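Local coordinates for acyl-[acyl-carrier-protein]--UDP-N-acetylglucosamine O-acyltransferase (Helicobacter pylori, PDB 1J2Z) that catalyses transfer of a (3R)-hydroxyacyl chain from acyl carrier protein to UDP-N-acetylglucosamine, the opening step of lipid A biosynthesis, at residues Leu112-Val117 / Leu131-Thr136; Val147-Leu152 / Cys165-Lys170; Phe91-Pro96 / Tyr116-His121. One frame throughout, in Å; residues are numbered along the deposited sequence.

Interaction 1: residues Leu112-Val117 / Leu131-Thr136; sequences LLMAYV and LANGVT. With SOG (octyl 1-thio-beta-D-glucopyranoside), chain B.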
loop_
_atom_site.group_PDB
_atom_site.type_symbol
_atom_site.label_atom_id
_atom_site.label_comp_id
_atom_site.label_asym_id
_atom_site.label_seq_id
_atom_site.Cartn_x
_atom_site.Cartn_y
_atom_site.Cartn_z
ATOM N N LEU A 112 14.152 8.600 7.936
ATOM C CA LEU A 112 13.467 8.850 6.687
ATOM C C LEU A 112 12.322 7.850 6.632
ATOM O O LEU A 112 12.545 6.642 6.680
ATOM C CB LEU A 112 14.407 8.635 5.491
ATOM C CG LEU A 112 13.719 8.589 4.117
ATOM C CD1 LEU A 112 12.923 9.871 3.879
ATOM C CD2 LEU A 112 14.766 8.387 3.024
ATOM N N LEU A 113 11.095 8.356 6.588
ATOM C CA LEU A 113 9.927 7.490 6.482
ATOM C C LEU A 113 9.346 7.846 5.120
ATOM O O LEU A 113 8.785 8.928 4.944
ATOM C CB LEU A 113 8.903 7.786 7.584
ATOM C CG LEU A 113 9.398 7.875 9.035
ATOM C CD1 LEU A 113 8.198 7.966 9.975
ATOM C CD2 LEU A 113 10.238 6.678 9.380
ATOM N N MET A 114 9.510 6.947 4.155
ATOM C CA MET A 114 9.019 7.178 2.804
ATOM C C MET A 114 7.497 7.198 2.752
ATOM O O MET A 114 6.834 7.010 3.771
ATOM C CB MET A 114 9.592 6.124 1.851
ATOM C CG MET A 114 11.094 6.297 1.627
ATOM S SD MET A 114 11.818 5.146 0.447
ATOM C CE MET A 114 13.251 4.619 1.345
ATOM N N ALA A 115 6.949 7.431 1.564
ATOM C CA ALA A 115 5.503 7.529 1.387
ATOM C C ALA A 115 4.697 6.299 1.782
ATOM O O ALA A 115 5.173 5.166 1.706
ATOM C CB ALA A 115 5.186 7.920 -0.058
ATOM N N TYR A 116 3.461 6.551 2.205
ATOM C CA TYR A 116 2.516 5.520 2.616
ATOM C C TYR A 116 2.944 4.704 3.837
ATOM O O TYR A 116 2.399 3.627 4.081
ATOM C CB TYR A 116 2.221 4.562 1.451
ATOM C CG TYR A 116 2.058 5.234 0.099
ATOM C CD1 TYR A 116 3.143 5.363 -0.762
ATOM C CD2 TYR A 116 0.818 5.723 -0.323
ATOM C CE1 TYR A 116 3.011 5.954 -2.008
ATOM C CE2 TYR A 116 0.671 6.322 -1.584
ATOM C CZ TYR A 116 1.782 6.433 -2.418
ATOM O OH TYR A 116 1.687 7.023 -3.654
ATOM N N VAL A 117 3.920 5.197 4.594
ATOM C CA VAL A 117 4.374 4.482 5.787
ATOM C C VAL A 117 3.414 4.724 6.955
ATOM O O VAL A 117 3.035 5.859 7.231
ATOM C CB VAL A 117 5.795 4.935 6.225
ATOM C CG1 VAL A 117 6.084 4.463 7.653
ATOM C CG2 VAL A 117 6.843 4.365 5.274
ATOM N N LEU A 131 12.558 3.713 6.605
ATOM C CA LEU A 131 11.416 2.842 6.362
ATOM C C LEU A 131 10.940 3.186 4.959
ATOM O O LEU A 131 10.504 4.311 4.709
ATOM C CB LEU A 131 10.288 3.096 7.375
ATOM C CG LEU A 131 10.569 3.083 8.886
ATOM C CD1 LEU A 131 9.259 2.848 9.635
ATOM C CD2 LEU A 131 11.552 2.000 9.242
ATOM N N ALA A 132 11.045 2.221 4.048
ATOM C CA ALA A 132 10.646 2.412 2.653
ATOM C C ALA A 132 9.138 2.460 2.430
ATOM O O ALA A 132 8.353 2.229 3.351
ATOM C CB ALA A 132 11.254 1.314 1.786
ATOM N N ASN A 133 8.748 2.741 1.186
ATOM C CA ASN A 133 7.342 2.840 0.801
ATOM C C ASN A 133 6.440 1.766 1.388
ATOM O O ASN A 133 6.760 0.576 1.340
ATOM C CB ASN A 133 7.178 2.790 -0.732
ATOM C CG ASN A 133 7.602 4.079 -1.424
ATOM O OD1 ASN A 133 6.927 4.557 -2.339
ATOM N ND2 ASN A 133 8.723 4.633 -1.005
ATOM N N GLY A 134 5.310 2.207 1.933
ATOM C CA GLY A 134 4.315 1.296 2.470
ATOM C C GLY A 134 4.635 0.426 3.666
ATOM O O GLY A 134 3.868 -0.492 3.956
ATOM N N VAL A 135 5.742 0.678 4.359
ATOM C CA VAL A 135 6.042 -0.137 5.530
ATOM C C VAL A 135 4.899 0.057 6.514
ATOM O O VAL A 135 4.459 1.181 6.751
ATOM C CB VAL A 135 7.378 0.265 6.193
ATOM C CG1 VAL A 135 7.500 -0.381 7.568
ATOM C CG2 VAL A 135 8.539 -0.187 5.316
ATOM N N THR A 136 4.418 -1.045 7.080
ATOM C CA THR A 136 3.310 -1.002 8.017
ATOM C C THR A 136 3.706 -1.552 9.380
ATOM O O THR A 136 4.035 -2.731 9.515
ATOM C CB THR A 136 2.113 -1.815 7.482
ATOM O OG1 THR A 136 1.711 -1.288 6.210
ATOM C CG2 THR A 136 0.942 -1.737 8.447
HETATM C C1 SOG B . 14.590 3.808 -4.322
HETATM C C2 SOG B . 14.797 5.285 -4.741
HETATM C C3 SOG B . 13.749 6.166 -4.046
HETATM C C4 SOG B . 12.361 5.677 -4.474
HETATM C C5 SOG B . 12.191 4.197 -4.044
HETATM C C6 SOG B . 10.832 3.662 -4.471
HETATM C "C1'" SOG B . 15.976 1.853 -4.180
HETATM C "C2'" SOG B . 15.649 0.585 -4.944
HETATM C "C3'" SOG B . 16.648 -0.514 -4.635
HETATM C "C4'" SOG B . 16.329 -1.789 -5.400
HETATM C "C5'" SOG B . 17.337 -2.886 -5.087
HETATM C "C6'" SOG B . 16.937 -4.193 -5.742
HETATM C "C7'" SOG B . 17.928 -5.292 -5.438
HETATM C "C8'" SOG B . 17.503 -6.580 -6.101
HETATM S S1 SOG B . 15.549 2.964 -4.977
HETATM O O2 SOG B . 16.105 5.715 -4.383
HETATM O O3 SOG B . 13.921 7.515 -4.431
HETATM O O4 SOG B . 11.361 6.474 -3.863
HETATM O O5 SOG B . 13.237 3.397 -4.668
HETATM O O6 SOG B . 9.855 3.996 -3.503
#

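Interaction 2: residues Val147-Leu152 / Cys165-Lys170; sequences VNIGGL and CMIAGK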
loop_
_atom_site.group_PDB
_atom_site.type_symbol
_atom_site.label_atom_id
_atom_site.label_comp_id
_atom_site.label_asym_id
_atom_site.label_seq_id
_atom_site.Cartn_x
_atom_site.Cartn_y
_atom_site.Cartn_z
ATOM N N VAL A 147 18.284 1.156 11.541
ATOM C CA VAL A 147 17.518 0.044 11.005
ATOM C C VAL A 147 16.911 0.439 9.665
ATOM O O VAL A 147 16.372 1.542 9.510
ATOM C CB VAL A 147 16.382 -0.378 11.965
ATOM C CG1 VAL A 147 15.460 -1.398 11.285
ATOM C CG2 VAL A 147 16.973 -0.978 13.230
ATOM N N ASN A 148 17.030 -0.455 8.689
ATOM C CA ASN A 148 16.457 -0.223 7.370
ATOM C C ASN A 148 15.385 -1.272 7.131
ATOM O O ASN A 148 15.624 -2.461 7.327
ATOM C CB ASN A 148 17.519 -0.329 6.271
ATOM C CG ASN A 148 18.426 0.885 6.216
ATOM O OD1 ASN A 148 19.126 1.104 5.231
ATOM N ND2 ASN A 148 18.422 1.675 7.278
ATOM N N ILE A 149 14.198 -0.831 6.733
ATOM C CA ILE A 149 13.113 -1.756 6.461
ATOM C C ILE A 149 12.640 -1.519 5.030
ATOM O O ILE A 149 12.200 -0.419 4.687
ATOM C CB ILE A 149 11.931 -1.553 7.432
ATOM C CG1 ILE A 149 12.428 -1.622 8.881
ATOM C CG2 ILE A 149 10.871 -2.626 7.182
ATOM C CD1 ILE A 149 11.337 -1.444 9.923
ATOM N N GLY A 150 12.745 -2.557 4.204
ATOM C CA GLY A 150 12.344 -2.466 2.810
ATOM C C GLY A 150 10.863 -2.245 2.577
ATOM O O GLY A 150 10.025 -2.594 3.409
ATOM N N GLY A 151 10.544 -1.687 1.413
ATOM C CA GLY A 151 9.167 -1.388 1.071
ATOM C C GLY A 151 8.148 -2.507 1.172
ATOM O O GLY A 151 8.451 -3.680 0.946
ATOM N N LEU A 152 6.928 -2.118 1.527
ATOM C CA LEU A 152 5.800 -3.036 1.638
ATOM C C LEU A 152 5.969 -4.139 2.682
ATOM O O LEU A 152 5.361 -5.204 2.567
ATOM C CB LEU A 152 5.507 -3.658 0.264
ATOM C CG LEU A 152 5.394 -2.659 -0.897
ATOM C CD1 LEU A 152 5.079 -3.396 -2.185
ATOM C CD2 LEU A 152 4.309 -1.636 -0.597
ATOM N N CYS A 165 19.863 -3.407 12.162
ATOM C CA CYS A 165 19.241 -4.470 11.384
ATOM C C CYS A 165 18.732 -4.025 10.025
ATOM O O CYS A 165 18.427 -2.852 9.802
ATOM C CB CYS A 165 18.082 -5.096 12.157
ATOM S SG CYS A 165 18.584 -6.120 13.546
ATOM N N MET A 166 18.650 -4.981 9.110
ATOM C CA MET A 166 18.143 -4.708 7.777
ATOM C C MET A 166 17.033 -5.703 7.489
ATOM O O MET A 166 17.226 -6.908 7.626
ATOM C CB MET A 166 19.246 -4.852 6.729
ATOM C CG MET A 166 18.796 -4.487 5.320
ATOM S SD MET A 166 20.151 -4.510 4.130
ATOM C CE MET A 166 20.909 -2.906 4.456
ATOM N N ILE A 167 15.869 -5.198 7.100
ATOM C CA ILE A 167 14.739 -6.059 6.786
ATOM C C ILE A 167 14.373 -5.876 5.319
ATOM O O ILE A 167 14.043 -4.770 4.887
ATOM C CB ILE A 167 13.519 -5.710 7.653
ATOM C CG1 ILE A 167 13.930 -5.663 9.119
ATOM C CG2 ILE A 167 12.421 -6.752 7.459
ATOM C CD1 ILE A 167 12.800 -5.331 10.036
ATOM N N ALA A 168 14.438 -6.962 4.558
ATOM C CA ALA A 168 14.120 -6.923 3.133
ATOM C C ALA A 168 12.669 -6.525 2.881
ATOM O O ALA A 168 11.804 -6.728 3.726
ATOM C CB ALA A 168 14.401 -8.283 2.500
ATOM N N GLY A 169 12.409 -5.962 1.707
ATOM C CA GLY A 169 11.059 -5.555 1.371
ATOM C C GLY A 169 10.101 -6.729 1.273
ATOM O O GLY A 169 10.524 -7.876 1.151
ATOM N N LYS A 170 8.806 -6.433 1.330
ATOM C CA LYS A 170 7.760 -7.449 1.247
ATOM C C LYS A 170 7.846 -8.558 2.293
ATOM O O LYS A 170 7.365 -9.666 2.069
ATOM C CB LYS A 170 7.731 -8.072 -0.154
ATOM C CG LYS A 170 6.960 -7.248 -1.172
ATOM C CD LYS A 170 6.870 -7.968 -2.504
ATOM C CE LYS A 170 5.834 -7.320 -3.409
ATOM N NZ LYS A 170 4.454 -7.475 -2.865
#

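Interaction 3: residues Phe91-Pro96 / Tyr116-His121; sequences FCMINP and YVHVAH. With SOG (octyl 1-thio-beta-D-glucopyranoside), chain C.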
loop_
_atom_site.group_PDB
_atom_site.type_symbol
_atom_site.label_atom_id
_atom_site.label_comp_id
_atom_site.label_asym_id
_atom_site.label_seq_id
_atom_site.Cartn_x
_atom_site.Cartn_y
_atom_site.Cartn_z
ATOM N N PHE A 91 1.626 10.935 2.400
ATOM C CA PHE A 91 0.675 9.904 2.816
ATOM C C PHE A 91 1.037 9.065 4.034
ATOM O O PHE A 91 0.431 8.013 4.262
ATOM C CB PHE A 91 0.374 8.974 1.637
ATOM C CG PHE A 91 0.098 9.704 0.353
ATOM C CD1 PHE A 91 0.920 9.522 -0.756
ATOM C CD2 PHE A 91 -0.969 10.588 0.259
ATOM C CE1 PHE A 91 0.681 10.215 -1.942
ATOM C CE2 PHE A 91 -1.218 11.286 -0.922
ATOM C CZ PHE A 91 -0.391 11.098 -2.026
ATOM N N CYS A 92 2.024 9.497 4.811
ATOM C CA CYS A 92 2.366 8.749 6.018
ATOM C C CYS A 92 1.262 8.981 7.036
ATOM O O CYS A 92 0.607 10.022 7.024
ATOM C CB CYS A 92 3.695 9.218 6.607
ATOM S SG CYS A 92 5.127 8.561 5.761
ATOM N N MET A 93 1.048 8.008 7.912
ATOM C CA MET A 93 0.012 8.129 8.930
ATOM C C MET A 93 0.618 7.602 10.219
ATOM O O MET A 93 1.006 6.438 10.298
ATOM C CB MET A 93 -1.210 7.306 8.523
ATOM C CG MET A 93 -2.515 7.723 9.193
ATOM S SD MET A 93 -2.762 6.950 10.782
ATOM C CE MET A 93 -3.634 5.443 10.304
ATOM N N ILE A 94 0.714 8.471 11.219
ATOM C CA ILE A 94 1.318 8.110 12.494
ATOM C C ILE A 94 0.396 8.468 13.653
ATOM O O ILE A 94 -0.034 9.612 13.785
ATOM C CB ILE A 94 2.662 8.842 12.674
ATOM C CG1 ILE A 94 3.581 8.529 11.490
ATOM C CG2 ILE A 94 3.326 8.413 13.976
ATOM C CD1 ILE A 94 4.905 9.258 11.532
ATOM N N ASN A 95 0.103 7.482 14.494
ATOM C CA ASN A 95 -0.777 7.690 15.635
ATOM C C ASN A 95 -0.022 7.753 16.953
ATOM O O ASN A 95 1.094 7.242 17.062
ATOM C CB ASN A 95 -1.796 6.550 15.717
ATOM C CG ASN A 95 -2.590 6.393 14.440
ATOM O OD1 ASN A 95 -3.229 7.337 13.974
ATOM N ND2 ASN A 95 -2.554 5.199 13.866
ATOM N N PRO A 96 -0.620 8.399 17.966
ATOM C CA PRO A 96 -0.009 8.522 19.291
ATOM C C PRO A 96 -0.262 7.219 20.049
ATOM O O PRO A 96 -0.946 6.326 19.537
ATOM C CB PRO A 96 -0.736 9.723 19.901
ATOM C CG PRO A 96 -2.089 9.651 19.265
ATOM C CD PRO A 96 -1.768 9.315 17.832
ATOM N N TYR A 116 3.461 6.551 2.205
ATOM C CA TYR A 116 2.516 5.520 2.616
ATOM C C TYR A 116 2.944 4.704 3.837
ATOM O O TYR A 116 2.399 3.627 4.081
ATOM C CB TYR A 116 2.221 4.562 1.451
ATOM C CG TYR A 116 2.058 5.234 0.099
ATOM C CD1 TYR A 116 3.143 5.363 -0.762
ATOM C CD2 TYR A 116 0.818 5.723 -0.323
ATOM C CE1 TYR A 116 3.011 5.954 -2.008
ATOM C CE2 TYR A 116 0.671 6.322 -1.584
ATOM C CZ TYR A 116 1.782 6.433 -2.418
ATOM O OH TYR A 116 1.687 7.023 -3.654
ATOM N N VAL A 117 3.920 5.197 4.594
ATOM C CA VAL A 117 4.374 4.482 5.787
ATOM C C VAL A 117 3.414 4.724 6.955
ATOM O O VAL A 117 3.035 5.859 7.231
ATOM C CB VAL A 117 5.795 4.935 6.225
ATOM C CG1 VAL A 117 6.084 4.463 7.653
ATOM C CG2 VAL A 117 6.843 4.365 5.274
ATOM N N HIS A 118 3.002 3.655 7.627
ATOM C CA HIS A 118 2.122 3.811 8.779
ATOM C C HIS A 118 2.809 3.351 10.058
ATOM O O HIS A 118 3.334 2.241 10.124
ATOM C CB HIS A 118 0.825 3.013 8.623
ATOM C CG HIS A 118 -0.003 2.981 9.874
ATOM N ND1 HIS A 118 -0.333 1.811 10.520
ATOM C CD2 HIS A 118 -0.519 3.982 10.624
ATOM C CE1 HIS A 118 -1.016 2.091 11.616
ATOM N NE2 HIS A 118 -1.142 3.402 11.702
ATOM N N VAL A 119 2.803 4.211 11.067
ATOM C CA VAL A 119 3.393 3.873 12.355
ATOM C C VAL A 119 2.248 3.832 13.358
ATOM O O VAL A 119 1.643 4.856 13.663
ATOM C CB VAL A 119 4.437 4.913 12.793
ATOM C CG1 VAL A 119 4.990 4.548 14.177
ATOM C CG2 VAL A 119 5.559 4.960 11.776
ATOM N N ALA A 120 1.938 2.637 13.851
ATOM C CA ALA A 120 0.836 2.467 14.795
ATOM C C ALA A 120 1.132 2.974 16.203
ATOM O O ALA A 120 2.272 3.293 16.554
ATOM C CB ALA A 120 0.416 0.991 14.851
ATOM N N HIS A 121 0.077 3.038 17.007
ATOM C CA HIS A 121 0.175 3.499 18.380
ATOM C C HIS A 121 1.221 2.737 19.183
ATOM O O HIS A 121 1.446 1.540 18.970
ATOM C CB HIS A 121 -1.177 3.346 19.081
ATOM C CG HIS A 121 -1.622 1.924 19.227
ATOM N ND1 HIS A 121 -2.392 1.281 18.284
ATOM C CD2 HIS A 121 -1.385 1.015 20.203
ATOM C CE1 HIS A 121 -2.614 0.039 18.673
ATOM N NE2 HIS A 121 -2.013 -0.149 19.834
HETATM C C1 SOG C . -3.013 -3.123 15.074
HETATM C C2 SOG C . -3.310 -1.890 15.964
HETATM C C3 SOG C . -3.871 -0.755 15.095
HETATM C C4 SOG C . -2.824 -0.410 14.032
HETATM C C5 SOG C . -2.548 -1.665 13.166
HETATM C C6 SOG C . -1.493 -1.372 12.108
HETATM C "C1'" SOG C . -2.860 -5.493 15.420
HETATM C "C2'" SOG C . -1.598 -6.269 15.093
HETATM C "C3'" SOG C . -1.786 -7.752 15.350
HETATM C "C4'" SOG C . -0.522 -8.537 15.028
HETATM C "C5'" SOG C . -0.717 -10.024 15.290
HETATM C "C6'" SOG C . 0.493 -10.817 14.839
HETATM C "C7'" SOG C . 0.313 -12.295 15.090
HETATM C "C8'" SOG C . 1.532 -13.059 14.629
HETATM S S1 SOG C . -2.467 -4.189 15.865
HETATM O O2 SOG C . -4.247 -2.234 16.977
HETATM O O3 SOG C . -4.135 0.379 15.896
HETATM O O4 SOG C . -3.299 0.646 13.214
HETATM O O5 SOG C . -2.077 -2.743 14.025
HETATM O O6 SOG C . -2.098 -0.790 10.970
#

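Interaction 1: residues Leu112-Val117 / Leu131-Thr136
Leu-113 and Leu-131 pair as parallel strand residues, and just beyond them both backbones turn a corner in the same way, through type II turns from Met-114 to Val-117 and from Ala-132 to Val-135. Leu-131 bonds through both its N and its O: N donates to Leu-112 O at 2.9 Å, and O accepts from Met-114 N, also at 2.9 Å. A third bond, Gly-134 N to Ala-115 O at 3.0 Å, ties one turn to the other. Such stacked corners exemplify how a left-handed beta-helix, the hexapeptide-repeat fold, lays one coil on the next.

Inside the coil Leu-113 and Leu-131 lie side by side, CD2 of the former 3.6 Å from CG of the latter. Val-117 comes across Leu-131 at about a right angle, and its CG2 packs tightly, 3.2 Å from Ala-132 O. On the outside of the coil, where Gln-69 of the second subunit packs on it, Met-114 bends at chi3 (-133°), which carries CE over the next coil, 3.7 Å from Ala-132 CA. Asn-133 crosses this side chain at about a right angle, its ND2 3.3 Å from Met-114 CB. The same ND2 lies 2.8 Å from O6 of a bound octyl thioglucoside and is hydrogen-bonded to Gln-69 OE1 of the second subunit. Asn-133 OD1 sits at the edge of the Tyr-116 ring, whose OH bonds to Phe-91 O of the second subunit.

The pair thus forms part of a trimer-facing corner. Strand 87-88 continues the sheet on the Leu-113 side, while Ile-149 of strand 148-149 covers Leu-131 and Val-135 from the following coil.

Interaction 2: residues Val147-Leu152 / Cys165-Lys170
Asn-148 and Ile-149 run parallel to Met-166 and Ile-167, with the end-to-end directions of the two segments only 3° apart. Asn-148 N bonds to Cys-165 O, Ile-167 N to Asn-148 O at 2.8 Å, and Gly-150 N to Ile-167 O at 2.7 Å. Beyond the strands Lys-170 N reaches Gly-151 O at 2.8 Å, so the ladder persists into the corner. There Gly-150 and Gly-169, having no side chains to separate them, approach to 3.6 Å between their CA atoms.

Ile-149 and Ile-167 share nearly the same torsions, with chi1 of -54° and -51°. They lie side by side, pointing the same way, Ile-149 CG1 3.9 Å from Ile-167 CD1; such rung-on-rung isoleucines fill the interior of a left-handed beta-helix. Outside, the amide of Asn-148 folds back on its own strand: ND2 donates to Val-147 O at 3.0 Å from above the carbonyl plane. Leu-152 and Lys-170 also lie alongside each other, Leu-152 CB 4.1 Å from Lys-170 CG. At its far end Lys-170 NZ bonds to Leu-152 O of the second subunit, joining the coils of two chains.

Strand 130-131 borders the pair on one side and strand 181-184 on the other, while Ile-161 of strand 160-161, in another sheet, packs inside against Val-147 and Ile-167.

Interaction 3: residues Phe91-Pro96 / Tyr116-His121
Phe-91 lies beside Tyr-116 with both side chains pointing the same way, the two rings standing on successive coils of the left-handed beta-helix. The ring planes are 24° apart but slid so far that they barely overlap; the closest atoms are Phe-91 CD1 and Tyr-116 CE2, at 3.3 Å. Phe-91 O in turn receives the equivalent bond from Tyr-116 OH of the third subunit, so the pair also belongs to the trimer interface. Cys-92 points into the coil, where its SG rests 3.7 Å from Val-117 CB. Met-93 begins the parallel ladder: its N bonds to Val-117 O at 3.0 Å, and its O accepts from Val-119 N. That same oxygen meets the His-118 imidazole at its edge, 2.9 Å from CD2, while Met-93, bent at chi2 and chi3, brings CE alongside CD2 and NE2 of the ring. Ile-94 turns inward again and lies alongside Val-119, its CG2 3.9 Å from Val-119 CB. Asn-95 closes the ladder, its N donating to Val-119 O at 3.2 Å almost straight (166°).

Pro-96 O comes within 3.0 Å of His-121 CB, and the His-121 ring meets that of His-140 edge-to-face. His-118, Ala-120 and His-121 line the pocket occupied by another octyl thioglucoside, and His-121 probably binds the natural substrate too, as in relatives. Ala-120 CB touches sugar carbon C4, and His-121 ND1 makes a weak hydrogen bond, 3.1 Å long, to the sugar O3.

Overall arrangement
The three contacts illustrate how a beta-helix is built by repeating one step. Interaction 3 comes first along the chain and shares Tyr-116 and Val-117 with interaction 1, so a single corner leads from strand 112-113 in one sheet to strand 118-119 in another; their centres are about 9 Å apart. Interaction 2 follows in the same sheet as interaction 1, its centre about 10 Å from that of interaction 1, and the two join through probable backbone bonds such as Asn-133 O to Leu-152 N. Interactions 2 and 3 do not touch, their centres being about 16 Å apart. All three reach the third subunit, so the same coils that stack within the chain also build the trimer, while interaction 3 supplies pocket residues.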